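Local coordinates for protein Tubulin/ftsz, gtpase (Methanosaeta thermophila, PDB 3ZID) that binds and probably hydrolyses GTP as a tubulin/FtsZ-like cytoskeletal protein thought to control cell shape in archaea, at residues A[171-176]-A[259-264]. Numbering follows the deposited sequence.
Sequences MILVDN and LLYPAN. With GDP (guanosine-5'-diphosphate), chain C.
One backbone hydrogen bond joins segment 171-176 to the loop residues 259-264: D175 N donates to L260 O over 2.8 Å. It is nearly straight, 172° at the hydrogen, with the donor above the carbonyl plane. Next to this bond, the Y261 ring is packed on both faces. L173 CD1 sits 3.9 Å from the ring centroid and 8° off its normal, a CH-pi contact centred over one face. P262 CD lies 3.6 Å above the opposite face, displaced toward the rim. The torsions explain the overlap: Y261 has CG anti to its backbone N (chi1 171°) and L173 has CG anti to its carbonyl carbon, beside the backbone N, so the two side chains run alongside each other in the same direction from CB atoms 3.9 Å apart. D175 crosses P262 at about a right angle, with OD2 3.5 Å from P262 CD. The D175 CB meets the ring obliquely; with CG anti to the backbone N, the carboxylate is carried beside the carbonyl carbon, and OD1 accepts a hydrogen bond from Q177 N, capping the following helix. One residue earlier on the strand, V174 CG2 approaches L260 CD1 at 4.2 Å.

Further out, P262 centres an inverse gamma turn, closed by A263 N bonding to Y261 O. L173 O is held by T233 OG1, and V174 packs on I193 and V197 of helix 186-210. Immediately after the bonded D175, N176 grips the guanine base through two hydrogen bonds: OD1 accepts from GDP N2 at 2.9 Å, and ND2 donates to GDP N3 at 3.1 Å. The loop thus covers the outermost strand, 172-175, of the parallel GTPase sheet, at the strand end carrying a guanine-binding asparagine, an interdomain junction characteristic of the tubulin/FtsZ fold.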
loop_
_atom_site.group_PDB
_atom_site.type_symbol
_atom_site.label_atom_id
_atom_site.label_comp_id
_atom_site.label_asym_id
_atom_site.label_seq_id
_atom_site.Cartn_x
_atom_site.Cartn_y
_atom_site.Cartn_z
ATOM N N MET A 171 8.072 -0.907 -1.887
ATOM C CA MET A 171 6.701 -1.132 -1.533
ATOM C C MET A 171 6.241 0.075 -0.757
ATOM O O MET A 171 6.949 0.559 0.132
ATOM C CB MET A 171 6.604 -2.420 -0.710
ATOM C CG MET A 171 5.432 -2.525 0.202
ATOM S SD MET A 171 5.107 -4.240 0.649
ATOM C CE MET A 171 6.746 -4.879 0.917
ATOM N N ILE A 172 5.090 0.616 -1.127
ATOM C CA ILE A 172 4.556 1.701 -0.316
ATOM C C ILE A 172 3.575 1.191 0.727
ATOM O O ILE A 172 2.528 0.645 0.397
ATOM C CB ILE A 172 3.884 2.754 -1.152
ATOM C CG1 ILE A 172 4.970 3.579 -1.863
ATOM C CG2 ILE A 172 3.066 3.689 -0.256
ATOM C CD1 ILE A 172 4.565 4.110 -3.206
ATOM N N LEU A 173 3.910 1.412 1.987
ATOM C CA LEU A 173 3.090 0.926 3.092
ATOM C C LEU A 173 1.991 1.915 3.439
ATOM O O LEU A 173 2.252 3.083 3.625
ATOM C CB LEU A 173 3.965 0.688 4.325
ATOM C CG LEU A 173 5.081 -0.351 4.193
ATOM C CD1 LEU A 173 5.914 -0.376 5.469
ATOM C CD2 LEU A 173 4.497 -1.743 3.885
ATOM N N VAL A 174 0.765 1.421 3.548
ATOM C CA VAL A 174 -0.371 2.222 3.984
ATOM C C VAL A 174 -0.921 1.555 5.255
ATOM O O VAL A 174 -1.402 0.417 5.221
ATOM C CB VAL A 174 -1.473 2.272 2.897
ATOM C CG1 VAL A 174 -2.624 3.211 3.305
ATOM C CG2 VAL A 174 -0.876 2.690 1.544
ATOM N N ASP A 175 -0.837 2.256 6.377
ATOM C CA ASP A 175 -1.244 1.675 7.656
ATOM C C ASP A 175 -2.657 2.102 8.043
ATOM O O ASP A 175 -2.859 3.202 8.533
ATOM C CB ASP A 175 -0.261 2.068 8.752
ATOM C CG ASP A 175 -0.551 1.368 10.087
ATOM O OD1 ASP A 175 -1.462 0.507 10.147
ATOM O OD2 ASP A 175 0.169 1.649 11.067
ATOM N N ASN A 176 -3.634 1.221 7.832
ATOM C CA ASN A 176 -5.021 1.551 8.161
ATOM C C ASN A 176 -5.171 1.984 9.620
ATOM O O ASN A 176 -5.962 2.867 9.934
ATOM C CB ASN A 176 -5.961 0.366 7.888
ATOM C CG ASN A 176 -6.517 0.348 6.469
ATOM O OD1 ASN A 176 -6.231 1.230 5.651
ATOM N ND2 ASN A 176 -7.314 -0.685 6.166
ATOM N N LEU A 259 2.624 11.060 7.105
ATOM C CA LEU A 259 2.946 9.807 6.419
ATOM C C LEU A 259 1.755 8.832 6.328
ATOM O O LEU A 259 0.833 8.911 7.126
ATOM C CB LEU A 259 4.110 9.121 7.130
ATOM C CG LEU A 259 5.391 9.959 7.233
ATOM C CD1 LEU A 259 6.412 9.228 8.090
ATOM C CD2 LEU A 259 5.964 10.300 5.873
ATOM N N LEU A 260 1.776 7.910 5.363
ATOM C CA LEU A 260 0.720 6.899 5.250
ATOM C C LEU A 260 0.987 5.720 6.212
ATOM O O LEU A 260 0.093 4.918 6.532
ATOM C CB LEU A 260 0.616 6.398 3.813
ATOM C CG LEU A 260 0.130 7.404 2.770
ATOM C CD1 LEU A 260 0.212 6.771 1.412
ATOM C CD2 LEU A 260 -1.306 7.831 3.060
ATOM N N TYR A 261 2.221 5.664 6.693
ATOM C CA TYR A 261 2.687 4.664 7.619
ATOM C C TYR A 261 3.554 5.439 8.611
ATOM O O TYR A 261 4.412 6.194 8.192
ATOM C CB TYR A 261 3.503 3.599 6.865
ATOM C CG TYR A 261 4.222 2.607 7.774
ATOM C CD1 TYR A 261 5.502 2.868 8.247
ATOM C CD2 TYR A 261 3.611 1.415 8.165
ATOM C CE1 TYR A 261 6.157 1.965 9.077
ATOM C CE2 TYR A 261 4.259 0.511 8.993
ATOM C CZ TYR A 261 5.526 0.790 9.442
ATOM O OH TYR A 261 6.158 -0.102 10.268
ATOM N N PRO A 262 3.348 5.232 9.924
ATOM C CA PRO A 262 3.997 6.054 10.959
ATOM C C PRO A 262 5.485 5.776 11.181
ATOM O O PRO A 262 5.875 5.427 12.297
ATOM C CB PRO A 262 3.226 5.687 12.234
ATOM C CG PRO A 262 2.754 4.300 12.001
ATOM C CD PRO A 262 2.450 4.219 10.510
ATOM N N ALA A 263 6.307 5.950 10.151
ATOM C CA ALA A 263 7.759 5.875 10.324
ATOM C C ALA A 263 8.254 7.082 11.129
ATOM O O ALA A 263 7.698 8.178 11.049
ATOM C CB ALA A 263 8.461 5.798 8.990
ATOM N N ASN A 264 9.266 6.864 11.952
ATOM C CA ASN A 264 9.840 7.942 12.750
ATOM C C ASN A 264 11.145 8.403 12.128
ATOM O O ASN A 264 12.195 7.802 12.364
ATOM C CB ASN A 264 10.067 7.501 14.202
ATOM C CG ASN A 264 10.446 8.662 15.129
ATOM O OD1 ASN A 264 11.019 9.670 14.705
ATOM N ND2 ASN A 264 10.133 8.508 16.406
HETATM P PB GDP C . -10.071 -8.993 -0.669
HETATM O O1B GDP C . -8.687 -8.731 -1.237
HETATM O O2B GDP C . -11.125 -8.387 -1.575
HETATM O O3B GDP C . -10.265 -10.496 -0.560
HETATM O O3A GDP C . -10.164 -8.399 0.818
HETATM P PA GDP C . -10.043 -6.832 1.145
HETATM O O1A GDP C . -11.361 -6.274 1.555
HETATM O O2A GDP C . -9.397 -6.030 0.038
HETATM O "O5'" GDP C . -9.019 -6.909 2.360
HETATM C "C5'" GDP C . -9.476 -6.595 3.666
HETATM C "C4'" GDP C . -8.474 -5.633 4.287
HETATM O "O4'" GDP C . -8.504 -4.420 3.534
HETATM C "C3'" GDP C . -8.915 -5.301 5.686
HETATM O "O3'" GDP C . -7.737 -4.945 6.408
HETATM C "C2'" GDP C . -9.788 -4.095 5.471
HETATM O "O2'" GDP C . -9.788 -3.288 6.644
HETATM C "C1'" GDP C . -9.073 -3.384 4.341
HETATM N N9 GDP C . -9.936 -2.623 3.436
HETATM C C8 GDP C . -11.029 -3.064 2.783
HETATM N N7 GDP C . -11.526 -2.089 1.984
HETATM C C5 GDP C . -10.730 -1.011 2.135
HETATM C C6 GDP C . -10.667 0.343 1.578
HETATM O O6 GDP C . -11.529 0.730 0.778
HETATM N N1 GDP C . -9.676 1.140 1.976
HETATM C C2 GDP C . -8.745 0.749 2.856
HETATM N N2 GDP C . -7.786 1.633 3.205
HETATM N N3 GDP C . -8.720 -0.483 3.419
HETATM C C4 GDP C . -9.674 -1.379 3.082
#